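Local coordinates for putative Killer protein (Pseudomonas putida, PDB 6F8S) that is probably the toxin of a type II toxin-antitoxin pair, a RelE-like protein of the HigB family expected to act on mRNA at the ribosome, at residues His70-Arg73 with Arg79-Phe82; Glu36-Met41 with Pro55-Glu60. All coordinates share one frame; numbering follows the deposited sequence.

Contact 1 (His70-Arg73 with Arg79-Phe82)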
loop_
_atom_site.group_PDB
_atom_site.type_symbol
_atom_site.label_atom_id
_atom_site.label_comp_id
_atom_site.label_asym_id
_atom_site.label_seq_id
_atom_site.Cartn_x
_atom_site.Cartn_y
_atom_site.Cartn_z
ATOM N N HIS B 70 -10.909 3.339 -20.435
ATOM C CA HIS B 70 -12.021 3.886 -19.667
ATOM C C HIS B 70 -11.695 5.327 -19.303
ATOM O O HIS B 70 -10.565 5.789 -19.470
ATOM C CB HIS B 70 -12.305 3.071 -18.397
ATOM C CG HIS B 70 -12.193 1.589 -18.585
ATOM N ND1 HIS B 70 -13.282 0.782 -18.825
ATOM C CD2 HIS B 70 -11.109 0.773 -18.562
ATOM C CE1 HIS B 70 -12.878 -0.472 -18.945
ATOM N NE2 HIS B 70 -11.566 -0.504 -18.794
ATOM N N SER B 71 -12.689 6.039 -18.791
ATOM C CA SER B 71 -12.458 7.399 -18.343
ATOM C C SER B 71 -13.289 7.731 -17.109
ATOM O O SER B 71 -14.386 7.185 -16.916
ATOM C CB SER B 71 -12.754 8.393 -19.469
ATOM O OG SER B 71 -14.145 8.504 -19.652
ATOM N N ILE B 72 -12.753 8.622 -16.277
ATOM C CA ILE B 72 -13.475 9.092 -15.115
ATOM C C ILE B 72 -13.676 10.600 -15.205
ATOM O O ILE B 72 -12.834 11.330 -15.733
ATOM C CB ILE B 72 -12.758 8.708 -13.808
ATOM C CG1 ILE B 72 -11.334 9.227 -13.802
ATOM C CG2 ILE B 72 -12.752 7.167 -13.604
ATOM C CD1 ILE B 72 -10.648 9.027 -12.482
ATOM N N ARG B 73 -14.824 11.056 -14.723
ATOM C CA ARG B 73 -15.155 12.468 -14.735
ATOM C C ARG B 73 -14.242 13.240 -13.790
ATOM O O ARG B 73 -14.078 12.847 -12.639
ATOM C CB ARG B 73 -16.622 12.656 -14.336
ATOM C CG ARG B 73 -17.172 14.087 -14.460
ATOM C CD ARG B 73 -18.701 14.089 -14.345
ATOM N NE ARG B 73 -19.290 15.407 -14.567
ATOM C CZ ARG B 73 -19.364 16.363 -13.643
ATOM N NH1 ARG B 73 -18.875 16.155 -12.426
ATOM N NH2 ARG B 73 -19.917 17.535 -13.935
ATOM N N ARG B 79 -12.089 14.839 -18.601
ATOM C CA ARG B 79 -12.048 13.466 -18.142
ATOM C C ARG B 79 -10.651 12.880 -18.262
ATOM O O ARG B 79 -9.935 13.144 -19.228
ATOM C CB ARG B 79 -13.024 12.607 -18.936
ATOM C CG ARG B 79 -14.451 12.751 -18.473
ATOM C CD ARG B 79 -15.407 11.968 -19.352
ATOM N NE ARG B 79 -16.660 11.778 -18.636
ATOM C CZ ARG B 79 -16.956 10.696 -17.922
ATOM N NH1 ARG B 79 -16.103 9.681 -17.850
ATOM N NH2 ARG B 79 -18.112 10.624 -17.286
ATOM N N LEU B 80 -10.282 12.063 -17.277
ATOM C CA LEU B 80 -9.069 11.252 -17.354
ATOM C C LEU B 80 -9.332 9.950 -18.102
ATOM O O LEU B 80 -10.113 9.146 -17.647
ATOM C CB LEU B 80 -8.539 10.955 -15.952
ATOM C CG LEU B 80 -7.882 12.166 -15.297
ATOM C CD1 LEU B 80 -7.872 12.030 -13.792
ATOM C CD2 LEU B 80 -6.462 12.349 -15.839
ATOM N N CYS B 81 -8.697 9.773 -19.258
ATOM C CA CYS B 81 -8.705 8.503 -19.998
ATOM C C CYS B 81 -7.531 7.646 -19.542
ATOM O O CYS B 81 -6.487 8.174 -19.160
ATOM C CB CYS B 81 -8.619 8.730 -21.521
ATOM S SG CYS B 81 -10.179 8.573 -22.453
ATOM N N PHE B 82 -7.703 6.327 -19.590
ATOM C CA PHE B 82 -6.638 5.389 -19.216
ATOM C C PHE B 82 -6.956 3.966 -19.663
ATOM O O PHE B 82 -8.109 3.627 -19.975
ATOM C CB PHE B 82 -6.413 5.387 -17.699
ATOM C CG PHE B 82 -7.600 4.869 -16.918
ATOM C CD1 PHE B 82 -8.604 5.729 -16.502
ATOM C CD2 PHE B 82 -7.723 3.524 -16.627
ATOM C CE1 PHE B 82 -9.710 5.246 -15.797
ATOM C CE2 PHE B 82 -8.821 3.044 -15.929
ATOM C CZ PHE B 82 -9.815 3.911 -15.516
#

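Contact 2 (Glu36-Met41 with Pro55-Glu60)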
loop_
_atom_site.group_PDB
_atom_site.type_symbol
_atom_site.label_atom_id
_atom_site.label_comp_id
_atom_site.label_asym_id
_atom_site.label_seq_id
_atom_site.Cartn_x
_atom_site.Cartn_y
_atom_site.Cartn_z
ATOM N N GLU B 36 -6.375 16.210 -8.366
ATOM C CA GLU B 36 -5.409 15.619 -7.467
ATOM C C GLU B 36 -5.959 14.382 -6.827
ATOM O O GLU B 36 -5.246 13.433 -6.576
ATOM C CB GLU B 36 -5.024 16.615 -6.398
ATOM C CG GLU B 36 -4.180 17.727 -6.975
ATOM C CD GLU B 36 -3.853 18.792 -5.968
ATOM O OE1 GLU B 36 -4.776 19.169 -5.196
ATOM O OE2 GLU B 36 -2.690 19.238 -5.953
ATOM N N ARG B 37 -7.251 14.439 -6.556
ATOM C CA ARG B 37 -7.957 13.374 -5.921
ATOM C C ARG B 37 -8.163 12.202 -6.884
ATOM O O ARG B 37 -8.035 11.024 -6.497
ATOM C CB ARG B 37 -9.285 13.896 -5.402
ATOM C CG ARG B 37 -10.052 12.890 -4.590
ATOM C CD ARG B 37 -11.132 13.561 -3.746
ATOM N NE ARG B 37 -12.137 14.201 -4.586
ATOM C CZ ARG B 37 -12.459 15.490 -4.520
ATOM N NH1 ARG B 37 -11.857 16.273 -3.640
ATOM N NH2 ARG B 37 -13.388 15.992 -5.326
ATOM N N LYS B 38 -8.490 12.524 -8.137
ATOM C CA LYS B 38 -8.669 11.502 -9.171
ATOM C C LYS B 38 -7.349 10.784 -9.423
ATOM O O LYS B 38 -7.312 9.534 -9.491
ATOM C CB LYS B 38 -9.204 12.123 -10.470
ATOM C CG LYS B 38 -10.509 12.871 -10.300
ATOM C CD LYS B 38 -11.677 11.930 -10.198
ATOM C CE LYS B 38 -12.902 12.634 -9.644
ATOM N NZ LYS B 38 -14.147 11.839 -9.880
ATOM N N LEU B 39 -6.268 11.562 -9.547
ATOM C CA LEU B 39 -4.941 10.958 -9.654
ATOM C C LEU B 39 -4.639 10.073 -8.428
ATOM O O LEU B 39 -4.088 8.983 -8.575
ATOM C CB LEU B 39 -3.860 12.014 -9.812
ATOM C CG LEU B 39 -3.834 12.825 -11.109
ATOM C CD1 LEU B 39 -2.529 13.596 -11.153
ATOM C CD2 LEU B 39 -3.974 11.938 -12.336
ATOM N N ALA B 40 -5.013 10.524 -7.232
ATOM C CA ALA B 40 -4.845 9.716 -6.018
ATOM C C ALA B 40 -5.536 8.351 -6.137
ATOM O O ALA B 40 -4.958 7.314 -5.835
ATOM C CB ALA B 40 -5.397 10.464 -4.797
ATOM N N MET B 41 -6.788 8.367 -6.576
ATOM C CA MET B 41 -7.567 7.149 -6.686
ATOM C C MET B 41 -6.973 6.217 -7.728
ATOM O O MET B 41 -6.840 5.012 -7.466
ATOM C CB MET B 41 -9.019 7.472 -7.015
ATOM C CG MET B 41 -9.695 8.237 -5.910
ATOM S SD MET B 41 -11.465 8.413 -6.168
ATOM C CE MET B 41 -11.491 9.402 -7.654
ATOM N N PRO B 55 -19.413 6.772 -7.412
ATOM C CA PRO B 55 -20.307 7.400 -8.394
ATOM C C PRO B 55 -19.752 8.753 -8.882
ATOM O O PRO B 55 -20.038 9.186 -10.003
ATOM C CB PRO B 55 -21.619 7.559 -7.621
ATOM C CG PRO B 55 -21.239 7.485 -6.171
ATOM C CD PRO B 55 -20.031 6.628 -6.080
ATOM N N GLY B 56 -18.931 9.399 -8.062
ATOM C CA GLY B 56 -18.232 10.599 -8.495
ATOM C C GLY B 56 -17.300 10.411 -9.688
ATOM O O GLY B 56 -16.916 11.384 -10.323
ATOM N N ASN B 57 -16.919 9.170 -9.991
ATOM C CA ASN B 57 -16.052 8.920 -11.138
ATOM C C ASN B 57 -16.819 8.867 -12.434
ATOM O O ASN B 57 -16.239 9.108 -13.493
ATOM C CB ASN B 57 -15.279 7.616 -10.969
ATOM C CG ASN B 57 -14.000 7.806 -10.207
ATOM O OD1 ASN B 57 -13.682 8.914 -9.773
ATOM N ND2 ASN B 57 -13.262 6.714 -10.006
ATOM N N ARG B 58 -18.114 8.546 -12.337
ATOM C CA ARG B 58 -18.979 8.331 -13.501
ATOM C C ARG B 58 -18.222 7.581 -14.593
ATOM O O ARG B 58 -18.110 8.056 -15.714
ATOM C CB ARG B 58 -19.515 9.667 -14.040
ATOM C CG ARG B 58 -21.029 9.728 -14.211
ATOM C CD ARG B 58 -21.450 10.972 -15.002
ATOM N NE ARG B 58 -21.700 10.689 -16.419
ATOM C CZ ARG B 58 -21.365 11.490 -17.436
ATOM N NH1 ARG B 58 -20.758 12.667 -17.227
ATOM N NH2 ARG B 58 -21.646 11.113 -18.680
ATOM N N LEU B 59 -17.682 6.415 -14.239
ATOM C CA LEU B 59 -16.826 5.651 -15.146
ATOM C C LEU B 59 -17.545 5.308 -16.454
ATOM O O LEU B 59 -18.704 4.890 -16.452
ATOM C CB LEU B 59 -16.327 4.367 -14.473
ATOM C CG LEU B 59 -15.313 3.590 -15.316
ATOM C CD1 LEU B 59 -14.067 4.414 -15.502
ATOM C CD2 LEU B 59 -14.933 2.260 -14.710
ATOM N N GLU B 60 -16.848 5.508 -17.569
ATOM C CA GLU B 60 -17.369 5.161 -18.888
ATOM C C GLU B 60 -16.293 4.490 -19.729
ATOM O O GLU B 60 -15.116 4.539 -19.389
ATOM C CB GLU B 60 -17.924 6.407 -19.589
ATOM C CG GLU B 60 -19.089 7.015 -18.827
ATOM C CD GLU B 60 -19.572 8.331 -19.385
ATOM O OE1 GLU B 60 -18.956 8.849 -20.348
ATOM O OE2 GLU B 60 -20.569 8.858 -18.837
#

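Contact 1 (His70-Arg73 with Arg79-Phe82)
Ile-72 and Leu-80 pair across two antiparallel strands, bonded in both directions: Ile-72 N donates to Leu-80 O at 3.0 Å, and Leu-80 N returns a bond to Ile-72 O. His-70 and Phe-82 repeat the pattern, with His-70 N 2.9 Å from Phe-82 O. The close packing includes the face carrying these four side chains. CG1 of Ile-72 meets CB of Leu-80 at 3.9 Å, while CG2 reaches the rim of the Phe-82 ring. A chi1 of 65° turns that ring over the His-70 backbone, with His-70 O over one face and Phe-82 CZ 3.9 Å from His-70 CB. The imidazole and phenyl planes meet at 39°, and the imidazole is fixed from outside the hairpin by Arg-66 O and Ser-61 OG.

On the other face Arg-79 packs over Ser-71 and Arg-73. It reaches across strand 70-73, NH1 giving Ser-71 OG a bent hydrogen bond at 2.9 Å, while NH2 is held by Arg-58 O; Arg-73 N lies over one guanidinium face. Only Arg-73, extending outward, and Cys-81 are partly exposed. Strand 88-95 flanks 79-82 on its far edge, residues 57-60 run beside 70-73, and helix 31-44 covers Ile-72, Leu-80 and Phe-82.

Contact 2 (Glu36-Met41 with Pro55-Glu60)
Lys-38 and Asn-57 meet through one hydrogen bond, NZ to OD1 at 3.0 Å, with the ammonium in the plane of the amide carbonyl. The lysine chain turns at chi2 (-77°) and then runs nearly straight, passing the asparagine in the opposite direction and bringing Lys-38 CD within 3.6 Å of Asn-57 OD1. Gly-56 O lies 2.8 Å from Lys-38 NZ, so the 3-10 turn at 55-57 presents two oxygens to the ammonium. Met-41, one helical turn further on, points toward the loop; its bent end places CE close to OD1 of Asn-57.

Here helix 31-44 of the RelE-like toxin faces the loop leading into its antiparallel sheet. The bridging groups are polar yet largely buried. NZ also donates to Arg-73 O at the end of strand 69-73 and forms a salt bridge with an acidic side chain of another protein chain, an acceptor and an acidic group that would be expected to favour its charged form. On the loop side, ND2 of Asn-57 bonds to Leu-51 O of helix 49-52, which sets the rotation of the amide and leaves OD1 turned to the lysine. The turn itself is closed by Arg-58 N bonding to Pro-55 O, 3.1 Å away.

In the fold
From the N terminus, helix 31-44 supplies the first half of contact 2. The chain then passes through helix 49-52 and returns at 55-60, closing a loop of 13 residues against the helix. Contact 1 follows in series, closing the five-residue turn of the hairpin between strands 69-73 and 79-85, so the two contacts neither nest nor cross. Their centres are 8 Å apart and they touch directly: the backbone of 55-60 runs along 70-73, with Arg-73 N 2.7 Å from Asn-57 O and Ser-71 N 2.9 Å from Glu-60 O, both probable hydrogen bonds. The loop thus joins helix 31-44 to strand 69-73, an outermost strand of the sheet within this chain.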